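Local coordinates for cellulase IBT99 (Metagenomes, PDB 6WBT) that hydrolyses 6-phospho-alpha-glucosides as a family 4 glycosyl hydrolase that holds NAD and a manganese ion, at the interface of chains A and B. Coordinates in Å, arbitrary orientation; residue numbers count along the deposited sequence, not the author numbering. Chains: chain A/B, cellulase IBT99.

Contact 1: the interface of chains A and B. Residues chain A 258, 271-272, 416; chain B 413, 420-422.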
loop_
_atom_site.group_PDB
_atom_site.type_symbol
_atom_site.label_atom_id
_atom_site.label_comp_id
_atom_site.label_asym_id
_atom_site.label_seq_id
_atom_site.Cartn_x
_atom_site.Cartn_y
_atom_site.Cartn_z
ATOM N N PHE A 258 -10.875 -27.251 3.846
ATOM C CA PHE A 258 -10.986 -25.808 3.655
ATOM C C PHE A 258 -12.288 -25.539 2.912
ATOM O O PHE A 258 -12.397 -25.830 1.715
ATOM C CB PHE A 258 -9.776 -25.266 2.895
ATOM C CG PHE A 258 -8.465 -25.824 3.376
ATOM C CD1 PHE A 258 -7.903 -25.384 4.562
ATOM C CD2 PHE A 258 -7.800 -26.794 2.645
ATOM C CE1 PHE A 258 -6.700 -25.899 5.010
ATOM C CE2 PHE A 258 -6.595 -27.313 3.086
ATOM C CZ PHE A 258 -6.045 -26.864 4.270
ATOM N N LEU A 271 -0.794 -28.917 -1.593
ATOM C CA LEU A 271 -1.331 -29.256 -0.282
ATOM C C LEU A 271 -1.113 -30.717 0.083
ATOM O O LEU A 271 -1.118 -31.049 1.274
ATOM C CB LEU A 271 -2.824 -28.930 -0.222
ATOM C CG LEU A 271 -3.193 -27.454 -0.388
ATOM C CD1 LEU A 271 -4.700 -27.269 -0.343
ATOM C CD2 LEU A 271 -2.512 -26.610 0.678
HETATM N N MSE A 272 -0.930 -31.592 -0.901
HETATM C CA MSE A 272 -0.731 -33.010 -0.626
HETATM C C MSE A 272 0.425 -33.620 -1.426
HETATM O O MSE A 272 0.202 -34.501 -2.254
HETATM C CB MSE A 272 -2.020 -33.787 -0.921
HETATM C CG MSE A 272 -3.256 -33.241 -0.218
HETATM SE SE MSE A 272 -4.936 -33.824 -1.024
HETATM C CE MSE A 272 -5.024 -35.632 -0.301
ATOM N N ARG A 416 6.729 -25.231 -2.040
ATOM C CA ARG A 416 6.149 -26.096 -1.016
ATOM C C ARG A 416 6.463 -27.564 -1.272
ATOM O O ARG A 416 6.533 -28.354 -0.321
ATOM C CB ARG A 416 4.636 -25.888 -0.944
ATOM C CG ARG A 416 4.214 -24.463 -0.623
ATOM C CD ARG A 416 2.712 -24.366 -0.407
ATOM N NE ARG A 416 2.276 -25.147 0.748
ATOM C CZ ARG A 416 2.234 -24.680 1.992
ATOM N NH1 ARG A 416 2.604 -23.432 2.246
ATOM N NH2 ARG A 416 1.823 -25.460 2.982
ATOM N N THR B 413 -1.183 -26.094 8.186
ATOM C CA THR B 413 -0.810 -26.352 6.798
ATOM C C THR B 413 0.194 -25.326 6.286
ATOM O O THR B 413 1.043 -25.654 5.450
ATOM C CB THR B 413 -2.058 -26.360 5.914
ATOM O OG1 THR B 413 -3.042 -27.238 6.478
ATOM C CG2 THR B 413 -1.720 -26.835 4.507
ATOM N N SER B 420 2.627 -31.733 4.452
ATOM C CA SER B 420 1.387 -31.626 3.698
ATOM C C SER B 420 0.244 -31.299 4.649
ATOM O O SER B 420 0.405 -31.292 5.872
ATOM C CB SER B 420 1.090 -32.917 2.928
ATOM O OG SER B 420 0.988 -34.022 3.809
ATOM N N SER B 421 -0.926 -31.029 4.064
ATOM C CA SER B 421 -2.119 -30.797 4.870
ATOM C C SER B 421 -2.608 -32.082 5.523
ATOM O O SER B 421 -3.255 -32.032 6.576
ATOM C CB SER B 421 -3.225 -30.183 4.011
ATOM O OG SER B 421 -3.644 -31.082 3.000
ATOM N N LEU B 422 -2.314 -33.234 4.917
ATOM C CA LEU B 422 -2.701 -34.509 5.512
ATOM C C LEU B 422 -2.017 -34.713 6.858
ATOM O O LEU B 422 -2.664 -35.064 7.852
ATOM C CB LEU B 422 -2.365 -35.656 4.558
ATOM C CG LEU B 422 -3.081 -35.651 3.207
ATOM C CD1 LEU B 422 -2.549 -36.762 2.314
ATOM C CD2 LEU B 422 -4.583 -35.788 3.400
#
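The N-terminal end of helix 421-434 in chain B of this family 4 glycosyl hydrolase is capped across the subunit boundary by a backbone carbonyl of chain A, an example of a helix start finding its acceptor in a neighbouring copy. B:Ser421 N gives its hydrogen to A:Leu271 O over 2.8 Å, nearly straight (175° at H). The hydroxyl of the same serine adds a second bond, B:Ser421 OG to A:Leu271 O at 3.1 Å, but from well above the carbonyl plane. That reach depends on chi1 of 64°, which sets OG between the serine's own backbone N and carbonyl carbon and turns it toward the acceptor. One carbonyl oxygen is thus gripped twice by one residue, and the partial positive charge of the helix start would probably strengthen the hold.

Beside this polar point, the selenomethionine A:Met272 bends at chi3 (78°) and lays its terminal methyl against the branched end of B:Leu422, with CE 3.7 Å from CD2. On the other flank B:Thr413, near the end of helix 405-414, splits its two branches. Its methyl CG2 meets A:Leu271 CD2 at 3.9 Å, the side chains crossing at about a right angle, while its hydroxyl OG1 lies in the ring plane at the edge of A:Phe258, 3.7 Å from CZ. The backbone of this threonine is held as well: A:Arg416 NH2 donates to B:Thr413 O at 2.6 Å, with the oxygen close to the guanidinium plane and the donor tilted from the carbonyl plane.

Contact 2: the interface of chains A and B. Residues chain A 409-410, 413, 421-422; chain B 257-258, 271.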
loop_
_atom_site.group_PDB
_atom_site.type_symbol
_atom_site.label_atom_id
_atom_site.label_comp_id
_atom_site.label_asym_id
_atom_site.label_seq_id
_atom_site.Cartn_x
_atom_site.Cartn_y
_atom_site.Cartn_z
ATOM N N LEU A 409 18.459 -21.295 -6.365
ATOM C CA LEU A 409 18.379 -22.064 -5.128
ATOM C C LEU A 409 17.316 -21.494 -4.197
ATOM O O LEU A 409 16.634 -22.241 -3.486
ATOM C CB LEU A 409 19.743 -22.087 -4.438
ATOM C CG LEU A 409 19.834 -22.869 -3.127
ATOM C CD1 LEU A 409 19.479 -24.330 -3.351
ATOM C CD2 LEU A 409 21.222 -22.737 -2.522
HETATM N N MSE A 410 17.159 -20.174 -4.192
HETATM C CA MSE A 410 16.125 -19.521 -3.402
HETATM C C MSE A 410 14.738 -19.857 -3.936
HETATM O O MSE A 410 13.776 -19.959 -3.175
HETATM C CB MSE A 410 16.338 -18.006 -3.395
HETATM C CG MSE A 410 17.499 -17.547 -2.531
HETATM SE SE MSE A 410 17.813 -15.626 -2.645
HETATM C CE MSE A 410 19.053 -15.435 -1.154
ATOM N N THR A 413 14.107 -23.575 -2.849
ATOM C CA THR A 413 13.883 -23.661 -1.409
ATOM C C THR A 413 12.500 -23.146 -1.026
ATOM O O THR A 413 11.873 -23.677 -0.101
ATOM C CB THR A 413 14.970 -22.880 -0.664
ATOM O OG1 THR A 413 16.258 -23.426 -0.979
ATOM C CG2 THR A 413 14.752 -22.946 0.841
ATOM N N SER A 421 15.948 -26.933 2.147
ATOM C CA SER A 421 16.885 -26.275 1.242
ATOM C C SER A 421 17.963 -27.236 0.762
ATOM O O SER A 421 18.526 -27.043 -0.322
ATOM C CB SER A 421 17.518 -25.064 1.930
ATOM O OG SER A 421 18.429 -24.404 1.068
ATOM N N LEU A 422 18.263 -28.271 1.552
ATOM C CA LEU A 422 19.250 -29.264 1.141
ATOM C C LEU A 422 18.757 -30.065 -0.060
ATOM O O LEU A 422 19.524 -30.331 -0.992
ATOM C CB LEU A 422 19.579 -30.191 2.313
ATOM C CG LEU A 422 20.073 -29.526 3.603
ATOM C CD1 LEU A 422 20.268 -30.549 4.718
ATOM C CD2 LEU A 422 21.359 -28.753 3.357
HETATM N N MSE B 257 24.684 -21.090 1.593
HETATM C CA MSE B 257 23.731 -21.189 0.494
HETATM C C MSE B 257 23.097 -19.838 0.174
HETATM O O MSE B 257 22.725 -19.572 -0.968
HETATM C CB MSE B 257 22.640 -22.211 0.822
HETATM C CG MSE B 257 23.105 -23.656 0.760
HETATM SE SE MSE B 257 21.664 -24.919 1.119
HETATM C CE MSE B 257 22.591 -26.571 0.663
ATOM N N PHE B 258 22.977 -18.990 1.192
ATOM C CA PHE B 258 22.398 -17.657 1.050
ATOM C C PHE B 258 23.396 -16.657 1.616
ATOM O O PHE B 258 23.602 -16.600 2.833
ATOM C CB PHE B 258 21.047 -17.569 1.758
ATOM C CG PHE B 258 20.133 -18.724 1.452
ATOM C CD1 PHE B 258 19.471 -18.800 0.237
ATOM C CD2 PHE B 258 19.942 -19.739 2.376
ATOM C CE1 PHE B 258 18.634 -19.865 -0.049
ATOM C CE2 PHE B 258 19.106 -20.804 2.097
ATOM C CZ PHE B 258 18.452 -20.868 0.882
ATOM N N LEU B 271 14.480 -24.163 7.209
ATOM C CA LEU B 271 15.182 -24.389 5.951
ATOM C C LEU B 271 15.664 -25.823 5.793
ATOM O O LEU B 271 15.849 -26.284 4.660
ATOM C CB LEU B 271 16.372 -23.434 5.833
ATOM C CG LEU B 271 16.001 -21.956 5.703
ATOM C CD1 LEU B 271 17.244 -21.090 5.723
ATOM C CD2 LEU B 271 15.201 -21.724 4.431
#
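Helices 405-414 and 421-434 of chain A in this family 4 glycosyl hydrolase receive the end of helix 251-257 and the loop residues B:Phe258 and B:Leu271 of chain B, a helix-pair surface recognised largely by apolar side chains. Hydrogen bonding across the boundary rests on the backbone: A:Ser421 N, at the start of its helix, donates to B:Leu271 O over 2.6 Å. The serine hydroxyl is directed away from that oxygen, anti to its own N (chi1 -180°), and pairs instead within chain A with A:Thr413 OG1 at 3.1 Å, a pairing that joins the two helices beneath the incoming side chains. The threonine hydroxyl in turn donates to A:Leu409 O, 2.8 Å away, which anchors it within its own helix.

Against this hydroxyl pair comes the edge of an aromatic ring: B:Phe258 enters with its CZ end 3.5 Å from A:Ser421 OG, and A:Thr413 OG1 lies at the ring edge in plane.

Among the apolar contacts, the selenomethionine A:Met410 runs antiparallel alongside the CD1–CE1 edge of the same ring, its CG being 3.6 Å from B:Phe258 CE1. An alanine in place of B:Phe258 would remove the ring and is likely to leave A:Met410 without its packing partner and a gap beside the paired hydroxyls. Running extended, the selenomethionine B:Met257 crosses two leucines at about right angles: its CB meets A:Leu409 CD2 at 3.7 Å, and its terminal CE meets A:Leu422 CD2, also at 3.7 Å. Between these ends the selenium passes A:Ser421 OG. A:Thr413 CG2 also meets B:Leu271 CD2 at 3.8 Å.

Contact 1 and contact 2, whose C-alpha centres lie about 21 Å apart, are related by the two-fold symmetry of the A–B interface and sample overlapping parts of the same surface with the chains exchanged. A:Phe258, A:Leu271, B:Thr413, B:Ser421 and B:Leu422 of contact 1 have their counterparts on the other chain in contact 2. The start of helix 421-434 is met by the partner's Leu271 carbonyl in both, while the hydroxyls of A:Ser421 and B:Ser421 are modelled in different rotamers, a difference to be read with caution at this resolution. Each subunit therefore offers both surfaces, which suits a paired arrangement within the deposited tetramer, though the structure alone does not prove that this assembly forms in solution.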